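Local coordinates for 2-dehydro-3-deoxyphosphogluconate aldolase (Vibrio fischeri, PDB 3NZR), which belongs to the KDGP aldolase family and has the parallel beta/alpha barrel architecture of the TIM-barrel clan, at residues Q92-V97 / S113-L118. Numbering follows the deposited sequence.
Sequences QHINQV and SIVNGL
Asn116, Ile94 and Ile114 carry this contact between two neighbouring parallel strands of a TIM barrel, joined by helix 101-108 in a beta-alpha-beta unit. The backbone ladder starts with Ile114 N giving its hydrogen to Gln92 O, then Ile94 N bonds to Ile114 O (2.8 Å), and Asn116 N closes on Ile94 O at 3.1 Å. There the side chain of Asn116 joins in. Its CG sits in the crowded position between backbone N and carbonyl carbon (chi1 79°), which turns the amide across the gap to segment 92-97. OD1 accepts from Gln96 N at 2.9 Å, adding a side-chain bond to the ladder. On the same amide, ND2 donates to Asn95 OD1 (3.0 Å), arriving from above that carbonyl's plane, with the two amide planes 65° apart; ND2 also bonds Glu190, and Asn95 OD1 also receives Lys162 NZ, so a buried polar network spans several strands on the barrel's inside. Next to it, Ile114 CG2 lies against the His93 ring, while Ile114 CG1 and CD1 are each 3.8 Å from Gln92 O. On the outward face, Ile94 and Val115 run side by side, Ile94 CD1 reaching Val115 CG2 at 4.1 Å, and both pack against helix 101-108, Ile94 on Ser104, Val115 on Val101. Farther along, Leu118 N makes a weak, bent bond to Gln96 O, and Val97 CG1 meets Leu118 CD2 at 4.0 Å.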
ATOM      1  N   GLN A  92      17.725  -9.411   4.473  1.00 19.18           N
ATOM      2  CA  GLN A  92      16.946  -9.665   5.654  1.00 19.14           C
ATOM      3  C   GLN A  92      15.988  -8.531   5.975  1.00 17.99           C
ATOM      4  O   GLN A  92      15.002  -8.806   6.663  1.00 17.70           O
ATOM      5  CB  GLN A  92      17.817  -9.959   6.857  1.00 18.47           C
ATOM      6  CG  GLN A  92      18.474 -11.343   6.713  1.00 20.52           C
ATOM      7  CD  GLN A  92      19.497 -11.653   7.832  1.00 26.00           C
ATOM      8  OE1 GLN A  92      19.557 -10.942   8.828  1.00 25.31           O
ATOM      9  NE2 GLN A  92      20.279 -12.709   7.653  1.00 22.64           N
ATOM     10  N   HIS A  93      16.313  -7.298   5.586  1.00 16.65           N
ATOM     11  CA  HIS A  93      15.553  -6.116   6.051  1.00 15.33           C
ATOM     12  C   HIS A  93      15.458  -5.044   4.999  1.00 15.74           C
ATOM     13  O   HIS A  93      16.429  -4.748   4.283  1.00 17.32           O
ATOM     14  CB  HIS A  93      16.213  -5.594   7.337  1.00 16.81           C
ATOM     15  CG  HIS A  93      15.462  -4.472   7.988  1.00 14.60           C
ATOM     16  ND1 HIS A  93      14.580  -4.684   9.018  1.00 20.64           N
ATOM     17  CD2 HIS A  93      15.485  -3.152   7.771  1.00 17.25           C
ATOM     18  CE1 HIS A  93      14.074  -3.525   9.397  1.00 17.47           C
ATOM     19  NE2 HIS A  93      14.639  -2.574   8.688  1.00 22.53           N
ATOM     20  N   ILE A  94      14.244  -4.517   4.810  1.00 14.67           N
ATOM     21  CA  ILE A  94      13.962  -3.478   3.861  1.00 13.55           C
ATOM     22  C   ILE A  94      13.313  -2.281   4.563  1.00 14.91           C
ATOM     23  O   ILE A  94      12.364  -2.479   5.309  1.00 14.59           O
ATOM     24  CB  ILE A  94      12.993  -4.022   2.851  1.00 14.33           C
ATOM     25  CG1 ILE A  94      13.615  -5.182   2.081  1.00 14.12           C
ATOM     26  CG2 ILE A  94      12.618  -2.966   1.802  1.00 15.72           C
ATOM     27  CD1 ILE A  94      12.612  -6.064   1.289  1.00 13.93           C
ATOM     28  N   ASN A  95      13.770  -1.056   4.330  1.00 15.01           N
ATOM     29  CA  ASN A  95      13.170   0.136   4.917  1.00 14.94           C
ATOM     30  C   ASN A  95      12.236   0.674   3.901  1.00 16.31           C
ATOM     31  O   ASN A  95      12.625   0.793   2.707  1.00 18.65           O
ATOM     32  CB  ASN A  95      14.208   1.184   5.173  1.00 14.81           C
ATOM     33  CG  ASN A  95      15.140   0.815   6.295  1.00 18.16           C
ATOM     34  OD1 ASN A  95      14.854   1.100   7.479  1.00 21.90           O
ATOM     35  ND2 ASN A  95      16.279   0.259   5.951  1.00 17.53           N
ATOM     36  N   GLN A  96      11.025   1.022   4.284  1.00 14.76           N
ATOM     37  CA  GLN A  96      10.076   1.587   3.350  1.00 13.32           C
ATOM     38  C   GLN A  96       9.292   2.703   3.938  1.00 14.64           C
ATOM     39  O   GLN A  96       9.126   2.822   5.156  1.00 15.38           O
ATOM     40  CB  GLN A  96       9.163   0.580   2.729  1.00 13.23           C
ATOM     41  CG  GLN A  96       9.696  -0.044   1.424  1.00 13.33           C
ATOM     42  CD  GLN A  96       9.926   0.910   0.327  1.00 13.58           C
ATOM     43  OE1 GLN A  96       9.469   2.062   0.382  1.00 15.84           O
ATOM     44  NE2 GLN A  96      10.604   0.455  -0.731  1.00 15.29           N
ATOM     45  N   VAL A  97       8.853   3.572   3.058  1.00 14.91           N
ATOM     46  CA  VAL A  97       7.798   4.538   3.435  1.00 15.68           C
ATOM     47  C   VAL A  97       6.443   3.855   3.351  1.00 17.07           C
ATOM     48  O   VAL A  97       6.256   2.803   2.734  1.00 18.22           O
ATOM     49  CB  VAL A  97       7.886   5.818   2.559  1.00 17.69           C
ATOM     50  CG1 VAL A  97       9.248   6.556   2.882  1.00 15.68           C
ATOM     51  CG2 VAL A  97       7.840   5.460   1.050  1.00 16.44           C
ATOM     52  N   SER A 113      11.675 -11.696   4.567  1.00 21.61           N
ATOM     53  CA  SER A 113      12.288 -10.368   4.726  1.00 21.32           C
ATOM     54  C   SER A 113      11.389  -9.458   5.546  1.00 20.68           C
ATOM     55  O   SER A 113      10.132  -9.416   5.347  1.00 19.68           O
ATOM     56  CB  SER A 113      12.561  -9.681   3.421  1.00 21.85           C
ATOM     57  OG  SER A 113      13.360 -10.432   2.502  1.00 24.55           O
ATOM     58  N   ILE A 114      12.021  -8.731   6.465  1.00 19.53           N
ATOM     59  CA  ILE A 114      11.327  -7.762   7.299  1.00 17.36           C
ATOM     60  C   ILE A 114      11.107  -6.511   6.425  1.00 16.76           C
ATOM     61  O   ILE A 114      12.053  -5.974   5.891  1.00 16.89           O
ATOM     62  CB  ILE A 114      12.165  -7.417   8.540  1.00 19.19           C
ATOM     63  CG1 ILE A 114      12.320  -8.619   9.414  1.00 22.05           C
ATOM     64  CG2 ILE A 114      11.477  -6.277   9.368  1.00 16.56           C
ATOM     65  CD1 ILE A 114      13.537  -8.675  10.215  1.00 21.34           C
ATOM     66  N   VAL A 115       9.873  -6.079   6.230  1.00 14.66           N
ATOM     67  CA  VAL A 115       9.585  -4.822   5.534  1.00 14.24           C
ATOM     68  C   VAL A 115       9.010  -3.866   6.594  1.00 14.35           C
ATOM     69  O   VAL A 115       7.873  -4.086   7.097  1.00 13.99           O
ATOM     70  CB  VAL A 115       8.588  -4.986   4.418  1.00 15.18           C
ATOM     71  CG1 VAL A 115       8.378  -3.559   3.666  1.00 14.57           C
ATOM     72  CG2 VAL A 115       9.083  -6.023   3.362  1.00 14.20           C
ATOM     73  N   ASN A 116       9.759  -2.803   6.883  1.00 14.38           N
ATOM     74  CA  ASN A 116       9.234  -1.775   7.798  1.00 15.01           C
ATOM     75  C   ASN A 116       8.428  -0.716   7.102  1.00 14.43           C
ATOM     76  O   ASN A 116       8.424  -0.648   5.865  1.00 16.76           O
ATOM     77  CB  ASN A 116      10.324  -1.267   8.710  1.00 14.95           C
ATOM     78  CG  ASN A 116      11.238  -0.278   8.081  1.00 17.17           C
ATOM     79  OD1 ASN A 116      10.867   0.482   7.143  1.00 18.15           O
ATOM     80  ND2 ASN A 116      12.434  -0.194   8.630  1.00 15.25           N
ATOM     81  N   GLY A 117       7.629   0.025   7.823  1.00 13.66           N
ATOM     82  CA  GLY A 117       6.859   1.147   7.249  1.00 15.46           C
ATOM     83  C   GLY A 117       6.974   2.406   8.102  1.00 14.66           C
ATOM     84  O   GLY A 117       6.682   2.392   9.317  1.00 17.50           O
ATOM     85  N   LEU A 118       7.343   3.512   7.477  1.00 15.76           N
ATOM     86  CA  LEU A 118       7.631   4.768   8.177  1.00 16.38           C
ATOM     87  C   LEU A 118       6.398   5.497   8.528  1.00 17.26           C
ATOM     88  O   LEU A 118       5.522   5.763   7.693  1.00 17.37           O
ATOM     89  CB  LEU A 118       8.443   5.652   7.300  1.00 18.35           C
ATOM     90  CG  LEU A 118       8.789   7.066   7.793  1.00 22.85           C
ATOM     91  CD1 LEU A 118       9.647   6.926   8.920  1.00 27.80           C
ATOM     92  CD2 LEU A 118       9.523   7.789   6.684  1.00 26.32           C
TER